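Local atomic coordinates of ribulose bisphosphate carboxylase (Hyperthermus butylicus DSM 5456, PDB entry 6HUN), a protein that probably catalyses the carboxylation of ribulose 1,5-bisphosphate to two molecules of 3-phosphoglycerate, using magnesium, as a form III Rubisco built of large subunits alone. Residues Val44-Pro49 with Arg136-Tyr141; Phe81-Ala86 with Ala104-Leu109; Pro153-Gln158 with Glu287-Ile292; Asp168-Ala173 with Ile400-Gly405. All coordinates share one frame; numbering follows the deposited sequence.

Contact 1: residues Val44-Pro49 with Arg136-Tyr141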
loop_
_atom_site.group_PDB
_atom_site.type_symbol
_atom_site.label_atom_id
_atom_site.label_comp_id
_atom_site.label_asym_id
_atom_site.label_seq_id
_atom_site.Cartn_x
_atom_site.Cartn_y
_atom_site.Cartn_z
ATOM N N VAL A 44 13.120 -13.750 -5.710
ATOM C CA VAL A 44 14.423 -13.653 -5.076
ATOM C C VAL A 44 14.332 -12.670 -3.905
ATOM O O VAL A 44 13.907 -11.508 -4.066
ATOM C CB VAL A 44 15.539 -13.302 -6.068
ATOM C CG1 VAL A 44 15.181 -12.078 -6.882
ATOM C CG2 VAL A 44 16.833 -13.125 -5.296
ATOM N N PHE A 45 14.626 -13.181 -2.724
ATOM C CA PHE A 45 14.487 -12.463 -1.460
ATOM C C PHE A 45 15.875 -12.206 -0.915
ATOM O O PHE A 45 16.748 -13.064 -1.025
ATOM C CB PHE A 45 13.714 -13.279 -0.402
ATOM C CG PHE A 45 12.305 -13.637 -0.784
ATOM C CD1 PHE A 45 11.271 -12.700 -0.706
ATOM C CD2 PHE A 45 11.975 -14.933 -1.115
ATOM C CE1 PHE A 45 9.939 -13.101 -1.023
ATOM C CE2 PHE A 45 10.701 -15.295 -1.440
ATOM C CZ PHE A 45 9.661 -14.361 -1.407
ATOM N N ARG A 46 16.060 -11.068 -0.264
ATOM C CA ARG A 46 17.265 -10.845 0.532
ATOM C C ARG A 46 16.883 -11.009 2.006
ATOM O O ARG A 46 16.071 -10.235 2.523
ATOM C CB ARG A 46 17.837 -9.455 0.243
ATOM C CG ARG A 46 19.098 -9.215 1.098
ATOM C CD ARG A 46 19.714 -7.819 0.728
ATOM N NE ARG A 46 21.033 -7.654 1.357
ATOM C CZ ARG A 46 21.871 -6.672 1.023
ATOM N NH1 ARG A 46 21.518 -5.791 0.085
ATOM N NH2 ARG A 46 23.079 -6.585 1.611
ATOM N N VAL A 47 17.417 -12.038 2.655
ATOM C CA VAL A 47 16.899 -12.538 3.934
ATOM C C VAL A 47 17.981 -12.349 4.973
ATOM O O VAL A 47 19.113 -12.838 4.794
ATOM C CB VAL A 47 16.508 -14.031 3.860
ATOM C CG1 VAL A 47 15.933 -14.537 5.190
ATOM C CG2 VAL A 47 15.545 -14.299 2.650
ATOM N N THR A 48 17.629 -11.666 6.051
ATOM C CA THR A 48 18.442 -11.559 7.255
ATOM C C THR A 48 17.751 -12.343 8.373
ATOM O O THR A 48 16.767 -11.854 8.974
ATOM C CB THR A 48 18.649 -10.105 7.668
ATOM O OG1 THR A 48 19.230 -9.365 6.585
ATOM C CG2 THR A 48 19.573 -10.038 8.899
ATOM N N PRO A 49 18.194 -13.552 8.656
ATOM C CA PRO A 49 17.536 -14.345 9.706
ATOM C C PRO A 49 17.702 -13.670 11.043
ATOM O O PRO A 49 18.694 -12.986 11.301
ATOM C CB PRO A 49 18.277 -15.684 9.651
ATOM C CG PRO A 49 19.055 -15.647 8.338
ATOM C CD PRO A 49 19.385 -14.233 8.099
ATOM N N ARG A 136 13.823 -8.430 2.189
ATOM C CA ARG A 136 13.608 -7.579 1.027
ATOM C C ARG A 136 13.232 -8.405 -0.199
ATOM O O ARG A 136 13.920 -9.378 -0.559
ATOM C CB ARG A 136 14.834 -6.744 0.675
ATOM C CG ARG A 136 14.308 -5.482 0.055
ATOM C CD ARG A 136 15.059 -4.931 -0.905
ATOM N NE ARG A 136 14.828 -3.510 -0.965
ATOM C CZ ARG A 136 15.418 -2.786 -1.889
ATOM N NH1 ARG A 136 15.319 -1.490 -1.881
ATOM N NH2 ARG A 136 16.200 -3.438 -2.736
ATOM N N VAL A 137 12.146 -8.044 -0.837
ATOM C CA VAL A 137 11.762 -8.765 -2.059
ATOM C C VAL A 137 12.436 -8.032 -3.200
ATOM O O VAL A 137 12.094 -6.878 -3.476
ATOM C CB VAL A 137 10.237 -8.835 -2.262
ATOM C CG1 VAL A 137 9.991 -9.821 -3.430
ATOM C CG2 VAL A 137 9.585 -9.388 -0.984
ATOM N N GLU A 138 13.405 -8.685 -3.837
ATOM C CA GLU A 138 14.227 -7.980 -4.817
ATOM C C GLU A 138 13.619 -8.024 -6.235
ATOM O O GLU A 138 13.671 -7.026 -6.979
ATOM C CB GLU A 138 15.635 -8.600 -4.851
ATOM C CG GLU A 138 16.383 -8.645 -3.521
ATOM C CD GLU A 138 16.965 -7.282 -3.095
ATOM O OE1 GLU A 138 16.553 -6.211 -3.581
ATOM O OE2 GLU A 138 17.809 -7.270 -2.171
ATOM N N ASP A 139 13.063 -9.171 -6.620
ATOM C CA ASP A 139 12.519 -9.326 -7.949
ATOM C C ASP A 139 11.651 -10.577 -7.965
ATOM O O ASP A 139 11.813 -11.474 -7.140
ATOM C CB ASP A 139 13.662 -9.475 -8.986
ATOM C CG ASP A 139 13.184 -9.222 -10.427
ATOM O OD1 ASP A 139 11.984 -8.863 -10.608
ATOM O OD2 ASP A 139 14.046 -9.305 -11.343
ATOM N N VAL A 140 10.802 -10.664 -8.981
ATOM C CA VAL A 140 9.936 -11.839 -9.159
ATOM C C VAL A 140 9.859 -12.047 -10.640
ATOM O O VAL A 140 9.608 -11.087 -11.375
ATOM C CB VAL A 140 8.522 -11.639 -8.564
ATOM C CG1 VAL A 140 7.652 -12.878 -8.844
ATOM C CG2 VAL A 140 8.611 -11.466 -7.040
ATOM N N TYR A 141 10.095 -13.303 -11.055
ATOM C CA TYR A 141 9.979 -13.715 -12.439
ATOM C C TYR A 141 8.570 -14.235 -12.622
ATOM O O TYR A 141 8.124 -15.111 -11.855
ATOM C CB TYR A 141 10.970 -14.826 -12.747
ATOM C CG TYR A 141 10.521 -15.656 -13.959
ATOM C CD1 TYR A 141 10.686 -15.150 -15.230
ATOM C CD2 TYR A 141 9.904 -16.885 -13.808
ATOM C CE1 TYR A 141 10.300 -15.889 -16.387
ATOM C CE2 TYR A 141 9.475 -17.659 -14.978
ATOM C CZ TYR A 141 9.686 -17.114 -16.240
ATOM O OH TYR A 141 9.312 -17.773 -17.395
HETATM O O HOH W 1 18.972 -5.226 -1.270
#
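V44, F45 and R46 pair with R136 to D139 as antiparallel strand neighbours, with a classic beta bulge at E138 and D139. Four backbone bonds hold the pair. R46 N gives to R136 O at 2.7 Å, and R136 N returns a bond to R46 O, which closes a hydrogen-bonded pair. At the bulge, V44 N reaches D139 O (3.0 Å), while V44 O accepts from E138 N. The two bulge residues thus share the single partner V44 and both face it.

The side chain of E138 folds back over R46. Its CG stands anti to the carbonyl carbon (chi1 -56°), and the chain bends at chi2 (-76°), which brings the carboxylate over R46 CB. OE1 takes R136 NH2 at 2.9 Å on its syn side, nearly in the guanidinium plane. OE2 lies 3.3 Å from R46 CB and is 4.6 Å from R46 NH1, too far for a salt bridge. A water bridges that gap: it accepts from R46 NH1 and donates to E138 OE2, though this second leg is very short and its detail less sure. The stronger partner of R46 is D96, and S98 takes its NE. D139 is held by K317 and by L366 N.

On the face of F45 and V137 the contact is apolar. V137 CG2 sits at the edge of the F45 ring, 3.7 Å from CD1. In the N-terminal domain, strand 41-49 runs between strands 99-105 and 132-141. Helix 55-65 packs on F45 and V47, and helix 312-322 of the catalytic domain packs on V137 and V140.

Contact 2: residues Phe81-Ala86 with Ala104-Leu109; sequences FEKLKA and AYPVEL
P106 presses its ring against the backbone of K83 and L84, where the short, weakly bonded helix 81-84 runs out. P106 CG comes within 3.2 Å of K83 O. Beside it, the methyl L109 CD2 lies 3.6 Å from L84 CB and also covers L84 O. That oxygen is buried and has no polar partner in the model. L84 CD2 in turn rests on E108 CB at 3.6 Å.

A86 carries the other end. Its CB meets the Y105 ring obliquely, 3.4 Å from CD2, and its CA makes a CH...O contact with A104 O. On the more exposed side, K83 crosses E108 at about a right angle. The K83 chain bends at chi2 (57°), which brings CE and NZ back alongside P106 and E108. The salt bridge from K83 NZ to E108 OE2 is long, at 3.8 Å.

Further out, L109 N bonds to P106 O, which shapes the 3-10 turn that presents E108 and L109. S67 OG takes A86 N. Y105 is tied through its hydroxyl to S66, and K85 to E28.

The contact lies where strand 99-105 leaves the N-terminal sheet, between strands 87-93 and 41-49. F213 and L180 of the second subunit pack on L84 and L109, at the dimer interface.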
loop_
_atom_site.group_PDB
_atom_site.type_symbol
_atom_site.label_atom_id
_atom_site.label_comp_id
_atom_site.label_asym_id
_atom_site.label_seq_id
_atom_site.Cartn_x
_atom_site.Cartn_y
_atom_site.Cartn_z
ATOM N N PHE A 81 -2.139 -29.790 -1.623
ATOM C CA PHE A 81 -1.081 -29.265 -0.760
ATOM C C PHE A 81 0.307 -29.445 -1.384
ATOM O O PHE A 81 1.055 -28.472 -1.554
ATOM C CB PHE A 81 -1.153 -29.932 0.618
ATOM C CG PHE A 81 -0.067 -29.492 1.563
ATOM C CD1 PHE A 81 -0.250 -28.392 2.379
ATOM C CD2 PHE A 81 1.136 -30.179 1.632
ATOM C CE1 PHE A 81 0.748 -27.984 3.269
ATOM C CE2 PHE A 81 2.141 -29.773 2.484
ATOM C CZ PHE A 81 1.948 -28.675 3.317
ATOM N N GLU A 82 0.699 -30.697 -1.680
ATOM C CA GLU A 82 2.041 -30.915 -2.230
ATOM C C GLU A 82 2.201 -30.266 -3.598
ATOM O O GLU A 82 3.306 -29.828 -3.950
ATOM C CB GLU A 82 2.377 -32.413 -2.311
ATOM C CG GLU A 82 2.671 -33.073 -0.961
ATOM C CD GLU A 82 4.066 -32.730 -0.429
ATOM O OE1 GLU A 82 4.243 -32.743 0.808
ATOM O OE2 GLU A 82 4.976 -32.429 -1.231
ATOM N N LYS A 83 1.104 -30.152 -4.355
ATOM C CA LYS A 83 1.116 -29.510 -5.665
ATOM C C LYS A 83 1.372 -28.001 -5.560
ATOM O O LYS A 83 2.143 -27.433 -6.344
ATOM C CB LYS A 83 -0.218 -29.783 -6.368
ATOM C CG LYS A 83 -0.464 -28.950 -7.642
ATOM C CD LYS A 83 0.666 -29.159 -8.682
ATOM C CE LYS A 83 1.013 -27.814 -9.385
ATOM N NZ LYS A 83 2.483 -27.712 -9.681
ATOM N N LEU A 84 0.726 -27.336 -4.609
ATOM C CA LEU A 84 0.814 -25.891 -4.476
ATOM C C LEU A 84 2.028 -25.423 -3.692
ATOM O O LEU A 84 2.182 -24.215 -3.504
ATOM C CB LEU A 84 -0.449 -25.373 -3.800
ATOM C CG LEU A 84 -1.723 -25.501 -4.614
ATOM C CD1 LEU A 84 -2.940 -25.040 -3.816
ATOM C CD2 LEU A 84 -1.565 -24.686 -5.909
ATOM N N LYS A 85 2.892 -26.310 -3.226
ATOM C CA LYS A 85 3.880 -25.911 -2.235
ATOM C C LYS A 85 5.095 -25.223 -2.862
ATOM O O LYS A 85 5.602 -25.656 -3.901
ATOM C CB LYS A 85 4.323 -27.124 -1.443
ATOM C CG LYS A 85 5.628 -26.915 -0.740
ATOM C CD LYS A 85 6.294 -28.227 -0.487
ATOM C CE LYS A 85 5.296 -29.164 0.111
ATOM N NZ LYS A 85 5.973 -30.008 1.103
ATOM N N ALA A 86 5.582 -24.150 -2.215
ATOM C CA ALA A 86 6.728 -23.402 -2.744
ATOM C C ALA A 86 8.037 -24.000 -2.227
ATOM O O ALA A 86 8.074 -24.619 -1.163
ATOM C CB ALA A 86 6.645 -21.913 -2.372
ATOM N N ALA A 104 10.792 -20.926 -5.620
ATOM C CA ALA A 104 9.961 -21.243 -6.766
ATOM C C ALA A 104 8.537 -21.557 -6.298
ATOM O O ALA A 104 8.340 -22.279 -5.304
ATOM C CB ALA A 104 10.559 -22.450 -7.539
ATOM N N TYR A 105 7.555 -21.023 -7.036
ATOM C CA TYR A 105 6.118 -21.058 -6.697
ATOM C C TYR A 105 5.319 -21.630 -7.860
ATOM O O TYR A 105 5.308 -21.024 -8.949
ATOM C CB TYR A 105 5.537 -19.656 -6.405
ATOM C CG TYR A 105 6.095 -18.965 -5.188
ATOM C CD1 TYR A 105 7.239 -18.215 -5.277
ATOM C CD2 TYR A 105 5.476 -19.075 -3.944
ATOM C CE1 TYR A 105 7.780 -17.607 -4.190
ATOM C CE2 TYR A 105 6.012 -18.456 -2.817
ATOM C CZ TYR A 105 7.168 -17.695 -2.961
ATOM O OH TYR A 105 7.723 -17.072 -1.860
ATOM N N PRO A 106 4.514 -22.669 -7.645
ATOM C CA PRO A 106 3.584 -23.121 -8.697
ATOM C C PRO A 106 2.568 -22.050 -9.060
ATOM O O PRO A 106 2.047 -21.353 -8.192
ATOM C CB PRO A 106 2.892 -24.327 -8.054
ATOM C CG PRO A 106 3.613 -24.596 -6.771
ATOM C CD PRO A 106 4.263 -23.327 -6.358
ATOM N N VAL A 107 2.301 -21.894 -10.360
ATOM C CA VAL A 107 1.436 -20.783 -10.792
ATOM C C VAL A 107 0.001 -20.946 -10.295
ATOM O O VAL A 107 -0.737 -19.960 -10.170
ATOM C CB VAL A 107 1.471 -20.617 -12.328
ATOM C CG1 VAL A 107 0.487 -19.563 -12.778
ATOM C CG2 VAL A 107 2.826 -20.149 -12.790
ATOM N N GLU A 108 -0.413 -22.168 -9.976
ATOM C CA GLU A 108 -1.747 -22.402 -9.437
ATOM C C GLU A 108 -1.956 -21.765 -8.062
ATOM O O GLU A 108 -3.095 -21.727 -7.581
ATOM C CB GLU A 108 -2.011 -23.916 -9.360
ATOM C CG GLU A 108 -2.068 -24.613 -10.707
ATOM C CD GLU A 108 -0.699 -24.842 -11.350
ATOM O OE1 GLU A 108 -0.672 -25.187 -12.563
ATOM O OE2 GLU A 108 0.346 -24.677 -10.665
ATOM N N LEU A 109 -0.898 -21.268 -7.415
ATOM C CA LEU A 109 -1.117 -20.525 -6.168
ATOM C C LEU A 109 -1.844 -19.201 -6.391
ATOM O O LEU A 109 -2.386 -18.623 -5.428
ATOM C CB LEU A 109 0.217 -20.231 -5.487
ATOM C CG LEU A 109 0.990 -21.318 -4.747
ATOM C CD1 LEU A 109 2.343 -20.785 -4.335
ATOM C CD2 LEU A 109 0.195 -21.836 -3.506
#

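Contact 3: residues Pro153-Gln158 with Glu287-Ile292; sequences PNKGIQ and EYDLAI
D289 OD1 receives K155 NZ at 2.8 Å, the shortest polar bond of this contact and a salt bridge. The ammonium comes from above the carboxylate plane, 44° out of it, and the two side chains cross at about a right angle. K155 reaches there because its chain bends at chi2 (-67°) before extending to NZ. On the way, K155 CG passes 3.9 Å from A291 CB.

The second bond comes from N154. Its CG stands anti to the backbone N (chi1 -169°), which carries the amide to the chain beyond D289. N154 ND2 gives to L290 O at 2.9 Å. The bond is almost straight, and the acceptor lies in the amide plane. The donor is tilted from the carbonyl plane of L290.

D289 ends helix 275-288 in a Schellman motif, with positive phi. Its OD2 pairs with K264, so the carboxylate joins two lysines. D325 OD1 accepts from the backbone N of both K155 and G156, and D325 OD2 takes I292 N.

The segment before helix 156-164 is therefore fixed to the turn between helix 275-288 and barrel strand 291-295. The contact is mainly polar: one straight amide hydrogen bond and one less directional salt bridge. Two lysines around one aspartate would favour its ionised form, and the hydrogen bond from N154 adds an uncharged hold on the backbone just before the strand.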
loop_
_atom_site.group_PDB
_atom_site.type_symbol
_atom_site.label_atom_id
_atom_site.label_comp_id
_atom_site.label_asym_id
_atom_site.label_seq_id
_atom_site.Cartn_x
_atom_site.Cartn_y
_atom_site.Cartn_z
ATOM N N PRO A 153 0.153 -2.006 -20.145
ATOM C CA PRO A 153 -0.261 -0.657 -20.526
ATOM C C PRO A 153 -1.292 -0.698 -21.649
ATOM O O PRO A 153 -1.260 -1.579 -22.546
ATOM C CB PRO A 153 1.067 0.009 -20.981
ATOM C CG PRO A 153 2.173 -0.783 -20.265
ATOM C CD PRO A 153 1.620 -2.212 -20.177
ATOM N N ASN A 154 -2.236 0.251 -21.578
ATOM C CA ASN A 154 -3.264 0.387 -22.626
ATOM C C ASN A 154 -2.644 0.975 -23.887
ATOM O O ASN A 154 -2.947 0.572 -25.012
ATOM C CB ASN A 154 -4.363 1.318 -22.163
ATOM C CG ASN A 154 -5.589 1.301 -23.096
ATOM O OD1 ASN A 154 -5.865 0.301 -23.715
ATOM N ND2 ASN A 154 -6.330 2.404 -23.156
ATOM N N LYS A 155 -1.770 1.947 -23.690
ATOM C CA LYS A 155 -1.194 2.727 -24.798
ATOM C C LYS A 155 0.287 2.482 -24.984
ATOM O O LYS A 155 0.726 2.251 -26.116
ATOM C CB LYS A 155 -1.431 4.224 -24.581
ATOM C CG LYS A 155 -2.927 4.633 -24.613
ATOM C CD LYS A 155 -3.469 4.443 -25.989
ATOM C CE LYS A 155 -4.952 4.750 -25.992
ATOM N NZ LYS A 155 -5.364 4.847 -27.398
ATOM N N GLY A 156 1.027 2.432 -23.904
ATOM C CA GLY A 156 2.477 2.275 -23.963
ATOM C C GLY A 156 3.163 3.509 -24.551
ATOM O O GLY A 156 2.543 4.536 -24.846
ATOM N N ILE A 157 4.477 3.389 -24.711
ATOM C CA ILE A 157 5.265 4.464 -25.319
ATOM C C ILE A 157 4.659 4.875 -26.663
ATOM O O ILE A 157 4.407 6.059 -26.941
ATOM C CB ILE A 157 6.705 3.980 -25.483
ATOM C CG1 ILE A 157 7.293 3.769 -24.041
ATOM C CG2 ILE A 157 7.523 5.045 -26.239
ATOM C CD1 ILE A 157 8.786 3.366 -24.040
ATOM N N GLN A 158 4.419 3.904 -27.521
ATOM C CA GLN A 158 4.012 4.263 -28.881
ATOM C C GLN A 158 2.615 4.853 -28.904
ATOM O O GLN A 158 2.350 5.791 -29.660
ATOM C CB GLN A 158 4.154 3.068 -29.807
ATOM C CG GLN A 158 5.639 2.682 -30.118
ATOM C CD GLN A 158 6.626 3.850 -30.461
ATOM O OE1 GLN A 158 6.354 4.736 -31.282
ATOM N NE2 GLN A 158 7.797 3.815 -29.830
ATOM N N GLU A 287 -12.046 1.046 -21.576
ATOM C CA GLU A 287 -13.372 1.463 -22.035
ATOM C C GLU A 287 -13.326 2.836 -22.714
ATOM O O GLU A 287 -13.989 3.055 -23.733
ATOM C CB GLU A 287 -14.321 1.491 -20.834
ATOM C CG GLU A 287 -15.695 2.114 -21.135
ATOM C CD GLU A 287 -16.638 2.025 -19.928
ATOM O OE1 GLU A 287 -17.851 2.340 -20.086
ATOM O OE2 GLU A 287 -16.144 1.656 -18.829
ATOM N N TYR A 288 -12.548 3.768 -22.159
ATOM C CA TYR A 288 -12.576 5.169 -22.541
ATOM C C TYR A 288 -11.363 5.575 -23.369
ATOM O O TYR A 288 -11.187 6.774 -23.653
ATOM C CB TYR A 288 -12.660 6.066 -21.303
ATOM C CG TYR A 288 -13.928 5.964 -20.472
ATOM C CD1 TYR A 288 -15.181 6.259 -21.001
ATOM C CD2 TYR A 288 -13.840 5.635 -19.117
ATOM C CE1 TYR A 288 -16.327 6.166 -20.181
ATOM C CE2 TYR A 288 -14.935 5.543 -18.326
ATOM C CZ TYR A 288 -16.172 5.798 -18.861
ATOM O OH TYR A 288 -17.229 5.707 -18.011
ATOM N N ASP A 289 -10.495 4.625 -23.723
ATOM C CA ASP A 289 -9.344 4.893 -24.592
ATOM C C ASP A 289 -8.400 5.964 -24.011
ATOM O O ASP A 289 -7.997 6.919 -24.694
ATOM C CB ASP A 289 -9.824 5.275 -26.009
ATOM C CG ASP A 289 -8.751 5.066 -27.076
ATOM O OD1 ASP A 289 -7.994 4.080 -26.998
ATOM O OD2 ASP A 289 -8.660 5.886 -28.028
ATOM N N LEU A 290 -7.949 5.746 -22.751
ATOM C CA LEU A 290 -7.085 6.673 -22.034
ATOM C C LEU A 290 -5.722 6.025 -21.751
ATOM O O LEU A 290 -5.568 4.801 -21.773
ATOM C CB LEU A 290 -7.724 7.122 -20.666
ATOM C CG LEU A 290 -9.154 7.714 -20.675
ATOM C CD1 LEU A 290 -9.743 7.936 -19.297
ATOM C CD2 LEU A 290 -9.163 9.005 -21.540
ATOM N N ALA A 291 -4.720 6.862 -21.499
ATOM C CA ALA A 291 -3.444 6.450 -20.933
ATOM C C ALA A 291 -3.438 6.805 -19.445
ATOM O O ALA A 291 -4.121 7.740 -19.005
ATOM C CB ALA A 291 -2.270 7.165 -21.660
ATOM N N ILE A 292 -2.588 6.100 -18.662
ATOM C CA ILE A 292 -2.514 6.259 -17.216
ATOM C C ILE A 292 -1.111 6.636 -16.800
ATOM O O ILE A 292 -0.167 5.887 -17.081
ATOM C CB ILE A 292 -2.871 4.971 -16.465
ATOM C CG1 ILE A 292 -4.314 4.536 -16.863
ATOM C CG2 ILE A 292 -2.617 5.156 -14.878
ATOM C CD1 ILE A 292 -4.691 3.263 -16.197
#

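Contact 4: residues Asp168-Ala173 with Ile400-Gly405; sequences DRPILA and IIMQVG
Strands 171-174 and 401-403 are the first and last strands of the eight-stranded parallel barrel, and this contact is the seam that closes it. I171, L172 and A173 lie opposite I401, M402 and Q403. Four backbone bonds stitch the pair in parallel fashion. I171 N gives to I400 O at 3.1 Å, and M402 N gives to I171 O at 2.9 Å. A173 N then reaches M402 O, and A173 O takes V404 N at 2.9 Å. A173 O also receives a CH...O contact from Q403 CA.

I171, A173, I401 and Q403 share one face. I401 CG2, anti to the backbone N, is the branch turned to A173 CB, 4.0 Å away. On the other face, L172 and M402 lie side by side, with L172 CD2 4.1 Å from M402 CB. P170 CB touches I400 CG1 at 3.7 Å. Helix 415-431 packs on P170 and L172, and helix 389-396 on P170 and M402.

Q403 extends from the strand end, with CG anti to the backbone N (chi1 -167°), and its OE1 accepts from K203 NZ. A bound calcium ion lies about 4 Å from its side chain. V404 is the N-cap of helix 405-409. Q403, V404 and G405 are predicted to bind substrate. The arrangement is that of a TIM barrel, whose active site lies at the C-terminal ends of its strands.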
loop_
_atom_site.group_PDB
_atom_site.type_symbol
_atom_site.label_atom_id
_atom_site.label_comp_id
_atom_site.label_asym_id
_atom_site.label_seq_id
_atom_site.Cartn_x
_atom_site.Cartn_y
_atom_site.Cartn_z
ATOM N N ASP A 168 9.726 11.356 -31.843
ATOM C CA ASP A 168 11.090 10.938 -31.506
ATOM C C ASP A 168 11.630 11.543 -30.226
ATOM O O ASP A 168 12.269 10.827 -29.473
ATOM C CB ASP A 168 12.098 11.307 -32.644
ATOM C CG ASP A 168 11.805 10.587 -33.923
ATOM O OD1 ASP A 168 11.624 9.350 -33.855
ATOM O OD2 ASP A 168 11.727 11.245 -34.979
ATOM N N ARG A 169 11.418 12.837 -29.986
ATOM C CA ARG A 169 12.015 13.515 -28.847
ATOM C C ARG A 169 11.391 13.053 -27.537
ATOM O O ARG A 169 10.328 12.434 -27.538
ATOM C CB ARG A 169 11.871 15.027 -28.998
ATOM C CG ARG A 169 10.458 15.534 -28.941
ATOM C CD ARG A 169 10.466 17.012 -28.727
ATOM N NE ARG A 169 9.176 17.642 -28.962
ATOM C CZ ARG A 169 8.231 17.736 -28.028
ATOM N NH1 ARG A 169 8.429 17.231 -26.812
ATOM N NH2 ARG A 169 7.084 18.341 -28.324
ATOM N N PRO A 170 12.044 13.330 -26.394
ATOM C CA PRO A 170 11.382 13.111 -25.105
ATOM C C PRO A 170 10.157 13.999 -24.951
ATOM O O PRO A 170 10.098 15.119 -25.460
ATOM C CB PRO A 170 12.458 13.492 -24.065
ATOM C CG PRO A 170 13.750 13.513 -24.790
ATOM C CD PRO A 170 13.460 13.798 -26.242
ATOM N N ILE A 171 9.186 13.515 -24.195
ATOM C CA ILE A 171 8.017 14.333 -23.920
ATOM C C ILE A 171 8.268 15.127 -22.641
ATOM O O ILE A 171 8.894 14.633 -21.704
ATOM C CB ILE A 171 6.785 13.401 -23.825
ATOM C CG1 ILE A 171 6.503 12.797 -25.213
ATOM C CG2 ILE A 171 5.575 14.117 -23.195
ATOM C CD1 ILE A 171 5.383 11.770 -25.174
ATOM N N LEU A 172 7.721 16.340 -22.564
ATOM C CA LEU A 172 7.937 17.234 -21.433
ATOM C C LEU A 172 6.667 17.437 -20.612
ATOM O O LEU A 172 5.585 17.643 -21.169
ATOM C CB LEU A 172 8.436 18.587 -21.922
ATOM C CG LEU A 172 9.680 18.389 -22.824
ATOM C CD1 LEU A 172 9.959 19.647 -23.633
ATOM C CD2 LEU A 172 10.881 17.942 -22.013
ATOM N N ALA A 173 6.821 17.445 -19.285
ATOM C CA ALA A 173 5.714 17.662 -18.352
ATOM C C ALA A 173 6.112 18.677 -17.284
ATOM O O ALA A 173 7.289 18.788 -16.936
ATOM C CB ALA A 173 5.314 16.332 -17.697
ATOM N N ILE A 400 11.560 8.913 -22.899
ATOM C CA ILE A 400 11.319 9.305 -21.515
ATOM C C ILE A 400 10.353 10.472 -21.510
ATOM O O ILE A 400 10.239 11.222 -22.480
ATOM C CB ILE A 400 12.614 9.741 -20.763
ATOM C CG1 ILE A 400 13.233 10.971 -21.450
ATOM C CG2 ILE A 400 13.604 8.617 -20.745
ATOM C CD1 ILE A 400 14.547 11.441 -20.791
ATOM N N ILE A 401 9.743 10.687 -20.352
ATOM C CA ILE A 401 9.061 11.929 -20.034
ATOM C C ILE A 401 9.934 12.668 -19.026
ATOM O O ILE A 401 10.343 12.095 -18.015
ATOM C CB ILE A 401 7.658 11.661 -19.472
ATOM C CG1 ILE A 401 6.822 10.900 -20.499
ATOM C CG2 ILE A 401 7.031 13.003 -19.048
ATOM C CD1 ILE A 401 5.573 10.243 -19.819
ATOM N N MET A 402 10.317 13.920 -19.336
ATOM C CA MET A 402 11.034 14.725 -18.365
ATOM C C MET A 402 10.105 15.702 -17.684
ATOM O O MET A 402 9.369 16.443 -18.337
ATOM C CB MET A 402 12.183 15.486 -19.047
ATOM C CG MET A 402 12.736 14.691 -20.175
ATOM S SD MET A 402 14.336 15.402 -20.852
ATOM C CE MET A 402 15.338 15.037 -19.463
ATOM N N GLN A 403 10.144 15.710 -16.367
ATOM C CA GLN A 403 9.404 16.707 -15.632
ATOM C C GLN A 403 10.318 17.889 -15.376
ATOM O O GLN A 403 11.383 17.744 -14.766
ATOM C CB GLN A 403 8.869 16.076 -14.349
ATOM C CG GLN A 403 7.859 16.875 -13.662
ATOM C CD GLN A 403 7.362 16.110 -12.461
ATOM O OE1 GLN A 403 6.969 14.970 -12.601
ATOM N NE2 GLN A 403 7.450 16.709 -11.268
ATOM N N VAL A 404 9.934 19.052 -15.875
ATOM C CA VAL A 404 10.902 20.137 -15.936
ATOM C C VAL A 404 10.289 21.379 -15.328
ATOM O O VAL A 404 10.455 22.489 -15.864
ATOM C CB VAL A 404 11.401 20.435 -17.375
ATOM C CG1 VAL A 404 12.298 19.336 -17.888
ATOM C CG2 VAL A 404 10.232 20.702 -18.368
ATOM N N GLY A 405 9.687 21.217 -14.167
ATOM C CA GLY A 405 9.045 22.297 -13.444
ATOM C C GLY A 405 9.869 23.515 -13.093
ATOM O O GLY A 405 9.525 24.621 -13.521
#

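From the N terminus, strand 41-49 pairs with strand 132-141, and contact 1 closes that loop. Contact 2 is nested inside it, tying helix 81-84 to the end of strand 99-105. The two touch where F45 CZ packs on Y105 OH at 3.4 Å, within one sheet of the N-terminal domain. Both loops close before contacts 3 and 4 open in the catalytic domain; those two cross, their segments alternating along the chain. Contact 3 joins the entry to helix 156-164 with the turn that leads into barrel strand 291-295. Contact 4 joins the first barrel strand to the last. Their centres are 18 Å apart, whereas those of contacts 2 and 4 are 43 Å apart.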